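Local coordinates for protein bradyzoite pseudokinase 1 (Toxoplasma gondii, PDB 6M7Z) that belongs to a divergent kinase family lacking the glycine-rich loop and, as a pseudokinase, is probably linked to the membrane ultrastructure of the parasitophorous vacuole, at residues Ser106-Pro111 with Ala150-Ala155; Asn173-Leu178 with Val183-Leu188. One frame throughout, in Å; residues are numbered along the deposited sequence.

Contact 1. Residues Ser106-Pro111 with Ala150-Ala155; sequences SPLLLP and AANMVA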
loop_
_atom_site.group_PDB
_atom_site.type_symbol
_atom_site.label_atom_id
_atom_site.label_comp_id
_atom_site.label_asym_id
_atom_site.label_seq_id
_atom_site.Cartn_x
_atom_site.Cartn_y
_atom_site.Cartn_z
ATOM N N SER A 106 -2.930 6.731 -9.193
ATOM C CA SER A 106 -3.629 7.342 -8.076
ATOM C C SER A 106 -2.552 7.832 -7.123
ATOM O O SER A 106 -1.714 7.043 -6.703
ATOM C CB SER A 106 -4.554 6.372 -7.395
ATOM O OG SER A 106 -5.475 5.796 -8.302
ATOM N N PRO A 107 -2.535 9.130 -6.738
ATOM C CA PRO A 107 -1.400 9.685 -5.997
ATOM C C PRO A 107 -1.114 9.052 -4.622
ATOM O O PRO A 107 0.027 9.072 -4.178
ATOM C CB PRO A 107 -1.784 11.158 -5.802
ATOM C CG PRO A 107 -2.847 11.430 -6.856
ATOM C CD PRO A 107 -3.592 10.127 -6.997
ATOM N N LEU A 108 -2.143 8.520 -3.952
ATOM C CA LEU A 108 -2.004 8.012 -2.581
ATOM C C LEU A 108 -2.050 6.474 -2.525
ATOM O O LEU A 108 -2.214 5.929 -1.442
ATOM C CB LEU A 108 -3.125 8.626 -1.730
ATOM C CG LEU A 108 -3.017 10.138 -1.499
ATOM C CD1 LEU A 108 -4.051 10.595 -0.477
ATOM C CD2 LEU A 108 -1.614 10.539 -1.027
ATOM N N LEU A 109 -1.925 5.785 -3.668
ATOM C CA LEU A 109 -1.856 4.323 -3.703
ATOM C C LEU A 109 -0.459 3.898 -4.189
ATOM O O LEU A 109 0.112 4.552 -5.071
ATOM C CB LEU A 109 -2.947 3.770 -4.625
ATOM C CG LEU A 109 -4.388 4.166 -4.272
ATOM C CD1 LEU A 109 -5.399 3.456 -5.164
ATOM C CD2 LEU A 109 -4.730 3.892 -2.815
ATOM N N LEU A 110 0.077 2.811 -3.602
ATOM C CA LEU A 110 1.391 2.289 -3.959
ATOM C C LEU A 110 1.411 2.006 -5.464
ATOM O O LEU A 110 0.631 1.196 -5.950
ATOM C CB LEU A 110 1.664 1.028 -3.143
ATOM C CG LEU A 110 3.010 0.324 -3.385
ATOM C CD1 LEU A 110 4.159 1.208 -2.916
ATOM C CD2 LEU A 110 3.055 -1.024 -2.654
ATOM N N PRO A 111 2.258 2.686 -6.255
ATOM C CA PRO A 111 2.325 2.441 -7.691
ATOM C C PRO A 111 3.073 1.155 -8.073
ATOM O O PRO A 111 4.000 0.750 -7.378
ATOM C CB PRO A 111 3.078 3.664 -8.247
ATOM C CG PRO A 111 3.876 4.220 -7.069
ATOM C CD PRO A 111 3.175 3.741 -5.819
ATOM N N ALA A 150 -2.459 11.303 9.638
ATOM C CA ALA A 150 -3.797 10.751 9.808
ATOM C C ALA A 150 -4.683 11.155 8.627
ATOM O O ALA A 150 -5.445 10.350 8.125
ATOM C CB ALA A 150 -4.377 11.210 11.119
ATOM N N ALA A 151 -4.550 12.407 8.182
ATOM C CA ALA A 151 -5.359 12.930 7.082
ATOM C C ALA A 151 -4.945 12.236 5.767
ATOM O O ALA A 151 -5.799 11.882 4.962
ATOM C CB ALA A 151 -5.214 14.431 6.998
ATOM N N ASN A 152 -3.628 12.061 5.581
ATOM C CA ASN A 152 -3.021 11.345 4.439
ATOM C C ASN A 152 -3.607 9.917 4.375
ATOM O O ASN A 152 -3.995 9.429 3.307
ATOM C CB ASN A 152 -1.491 11.416 4.552
ATOM C CG ASN A 152 -0.725 11.034 3.292
ATOM O OD1 ASN A 152 -1.115 10.121 2.563
ATOM N ND2 ASN A 152 0.395 11.704 3.041
ATOM N N MET A 153 -3.739 9.276 5.547
ATOM C CA MET A 153 -4.194 7.902 5.631
ATOM C C MET A 153 -5.683 7.793 5.274
ATOM O O MET A 153 -6.060 6.909 4.475
ATOM C CB MET A 153 -3.935 7.314 7.021
ATOM C CG MET A 153 -2.483 6.890 7.240
ATOM S SD MET A 153 -1.970 6.814 8.976
ATOM C CE MET A 153 -2.892 5.377 9.518
ATOM N N VAL A 154 -6.514 8.681 5.838
ATOM C CA VAL A 154 -7.960 8.729 5.533
ATOM C C VAL A 154 -8.159 8.994 4.033
ATOM O O VAL A 154 -8.988 8.365 3.394
ATOM C CB VAL A 154 -8.700 9.798 6.365
ATOM C CG1 VAL A 154 -10.162 9.909 5.978
ATOM C CG2 VAL A 154 -8.611 9.559 7.851
ATOM N N ALA A 155 -7.409 9.954 3.493
ATOM C CA ALA A 155 -7.547 10.359 2.099
ATOM C C ALA A 155 -7.223 9.173 1.187
ATOM O O ALA A 155 -7.878 8.974 0.174
ATOM C CB ALA A 155 -6.647 11.535 1.791
#

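Contact 2. Residues Asn173-Leu178 with Val183-Leu188; sequences NSFSVL and VVLGGL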
loop_
_atom_site.group_PDB
_atom_site.type_symbol
_atom_site.label_atom_id
_atom_site.label_comp_id
_atom_site.label_asym_id
_atom_site.label_seq_id
_atom_site.Cartn_x
_atom_site.Cartn_y
_atom_site.Cartn_z
ATOM N N ASN A 173 1.160 -0.759 8.795
ATOM C CA ASN A 173 2.180 -1.220 7.813
ATOM C C ASN A 173 1.570 -1.392 6.411
ATOM O O ASN A 173 2.302 -1.717 5.480
ATOM C CB ASN A 173 2.903 -2.482 8.288
ATOM C CG ASN A 173 3.980 -2.205 9.324
ATOM O OD1 ASN A 173 4.450 -1.073 9.498
ATOM N ND2 ASN A 173 4.383 -3.249 10.026
ATOM N N SER A 174 0.267 -1.149 6.247
ATOM C CA SER A 174 -0.331 -1.047 4.935
ATOM C C SER A 174 0.200 0.199 4.225
ATOM O O SER A 174 0.202 0.250 3.018
ATOM C CB SER A 174 -1.839 -1.006 5.006
ATOM O OG SER A 174 -2.374 -2.187 5.575
ATOM N N PHE A 175 0.620 1.195 5.006
ATOM C CA PHE A 175 1.084 2.470 4.529
ATOM C C PHE A 175 2.610 2.449 4.464
ATOM O O PHE A 175 3.273 1.912 5.357
ATOM C CB PHE A 175 0.566 3.592 5.435
ATOM C CG PHE A 175 -0.940 3.734 5.436
ATOM C CD1 PHE A 175 -1.587 4.521 4.498
ATOM C CD2 PHE A 175 -1.714 3.059 6.364
ATOM C CE1 PHE A 175 -2.968 4.640 4.502
ATOM C CE2 PHE A 175 -3.095 3.166 6.360
ATOM C CZ PHE A 175 -3.722 3.956 5.436
ATOM N N SER A 176 3.160 3.038 3.398
ATOM C CA SER A 176 4.606 3.138 3.247
ATOM C C SER A 176 4.993 4.535 2.734
ATOM O O SER A 176 4.173 5.282 2.218
ATOM C CB SER A 176 5.136 2.040 2.378
ATOM O OG SER A 176 4.741 2.200 1.027
ATOM N N VAL A 177 6.260 4.880 2.935
ATOM C CA VAL A 177 6.771 6.183 2.608
ATOM C C VAL A 177 7.663 6.025 1.380
ATOM O O VAL A 177 8.650 5.304 1.435
ATOM C CB VAL A 177 7.557 6.787 3.787
ATOM C CG1 VAL A 177 8.078 8.178 3.437
ATOM C CG2 VAL A 177 6.731 6.821 5.068
ATOM N N LEU A 178 7.296 6.684 0.272
ATOM C CA LEU A 178 8.085 6.600 -0.954
ATOM C C LEU A 178 9.331 7.467 -0.788
ATOM O O LEU A 178 9.411 8.310 0.115
ATOM C CB LEU A 178 7.234 7.044 -2.146
ATOM C CG LEU A 178 6.012 6.166 -2.451
ATOM C CD1 LEU A 178 5.282 6.661 -3.691
ATOM C CD2 LEU A 178 6.418 4.709 -2.615
ATOM N N VAL A 183 3.281 9.481 1.309
ATOM C CA VAL A 183 2.794 8.328 2.054
ATOM C C VAL A 183 1.626 7.728 1.274
ATOM O O VAL A 183 0.662 8.415 1.002
ATOM C CB VAL A 183 2.384 8.715 3.483
ATOM C CG1 VAL A 183 1.734 7.563 4.222
ATOM C CG2 VAL A 183 3.561 9.259 4.264
ATOM N N VAL A 184 1.733 6.429 0.962
ATOM C CA VAL A 184 0.804 5.732 0.067
ATOM C C VAL A 184 0.257 4.474 0.748
ATOM O O VAL A 184 0.901 3.900 1.609
ATOM C CB VAL A 184 1.457 5.380 -1.285
ATOM C CG1 VAL A 184 1.942 6.648 -1.994
ATOM C CG2 VAL A 184 2.583 4.363 -1.132
ATOM N N LEU A 185 -0.948 4.078 0.313
ATOM C CA LEU A 185 -1.610 2.879 0.772
ATOM C C LEU A 185 -1.288 1.736 -0.185
ATOM O O LEU A 185 -1.551 1.824 -1.382
ATOM C CB LEU A 185 -3.115 3.123 0.819
ATOM C CG LEU A 185 -3.973 1.940 1.252
ATOM C CD1 LEU A 185 -3.514 1.388 2.604
ATOM C CD2 LEU A 185 -5.434 2.361 1.310
ATOM N N GLY A 186 -0.740 0.656 0.382
ATOM C CA GLY A 186 -0.407 -0.583 -0.338
ATOM C C GLY A 186 -1.159 -1.773 0.259
ATOM O O GLY A 186 -2.264 -1.619 0.845
ATOM N N GLY A 187 -0.567 -2.961 0.090
ATOM C CA GLY A 187 -1.183 -4.199 0.493
ATOM C C GLY A 187 -2.504 -4.446 -0.221
ATOM O O GLY A 187 -3.446 -4.961 0.375
ATOM N N LEU A 188 -2.554 -4.105 -1.516
ATOM C CA LEU A 188 -3.812 -4.090 -2.259
ATOM C C LEU A 188 -4.225 -5.477 -2.762
ATOM O O LEU A 188 -5.293 -5.606 -3.367
ATOM C CB LEU A 188 -3.670 -3.110 -3.427
ATOM C CG LEU A 188 -3.441 -1.653 -3.028
ATOM C CD1 LEU A 188 -3.420 -0.780 -4.289
ATOM C CD2 LEU A 188 -4.514 -1.181 -2.055
#

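Contact 1. Residues Ser106-Pro111 with Ala150-Ala155
Leu108 reaches from the loop 106-111 to helix 146-161 and spreads its two methyl branches between Asn152 and Ala155, one helical turn apart. The tight point is apolar: Leu108 CD1 meets Ala155 CB at 3.6 Å. The same CD1 lies 3.9 Å from Ala155 C, and so touches the backbone as well as the methyl. The other branch, CD2, turns to the amide end of Asn152, whose side chain leaves the helix with CG anti to the backbone N (chi1 -165°) and bends over to the leucine. Leu108 itself is nearly extended beyond CB: with chi2 at -171°, CD1 lies anti to CA and is carried outward to the helix. All three touching residues are buried. Ile304 and Glu305 of helix 301-306 also pack on Ala155, while Met153 and Val154 point the other way, onto helix 230-248.

Away from this point the contact is loose, and only 125 Å² is buried in all. The backbones come nearest at Leu108 CA and Ala155 CA, 7.6 Å apart. Ser106 and Pro107 start a type I turn, closed by Leu109 N to Ser106 O at 3.3 Å, that presents Leu108 to the helix; they themselves stay clear of it and are partly exposed. Leu110 and Pro111 run on, also partly exposed, toward strand 114-117. By its position after helix 88-101, the loop probably corresponds to the alphaC-beta4 loop of protein kinases, here resting on what is probably the alphaE helix of the C-lobe.

Contact 2. Residues Asn173-Leu178 with Val183-Leu188
Strands 175-177 and 183-185 pair antiparallel at 148°, with Ser176 and Val184 as the hydrogen-bonded pair between the non-hydrogen-bonded pairs Phe175-Leu185 and Val177-Val183. Ser176 N to Val184 O and Val184 N to Ser176 O both measure 3.0 Å, and each donor sits nearly along the C=O axis. Beyond the strand, Gly186 N adds a third bond of 2.8 Å to Ser174 O, tilted 20° from the carbonyl plane.

On the face of Phe175 and Leu185, the leucine methyl CD1 lies over the phenyl ring, 3.9 Å from the centroid and 17° off its normal, a CH-pi contact. With Leu185 CG anti to the backbone N, the second torsion brings CD1 over the ring. The same CD1 lies 3.8 Å from Ser174 CB. Val177 CG2 and Val183 CG2 touch more loosely at 4.1 Å. Met153 and Ala156 of helix 146-161 also pack against Phe175. On the other face, Leu178 crosses Val184 at about a right angle, its CD1 3.7 Å from Val184 CG1, and Ser176 OG lies beside Val184 CG2 at 3.7 Å. Ser174 OG is bound by Glu171 N, and Gly186 O by His167 NE2. This hairpin is consistent with beta7-beta8 of the kinase C-lobe, which joins the catalytic-loop region to the segment that probably corresponds to the DFG motif.

How the contacts relate
Both contacts are buried, and strand 183-185 of contact 2 joins them: Leu185 N and O probably pair with Leu108 O and Leu110 N, so that the loop 106-111 borders the hairpin as well as the helix. The centre of contact 2 lies about 3 Å from the centre of the chain and that of contact 1 about 9 Å, with partly exposed loop residues at its margin. Their chemistry differs accordingly: main-chain bonds fix the register of contact 2 and aliphatic-aromatic packing fills one face, whereas contact 1 depends on a single leucine. Helix 146-161 serves both, since Met153 faces away from the loop and packs its CG 3.6 Å from Phe175 CE1.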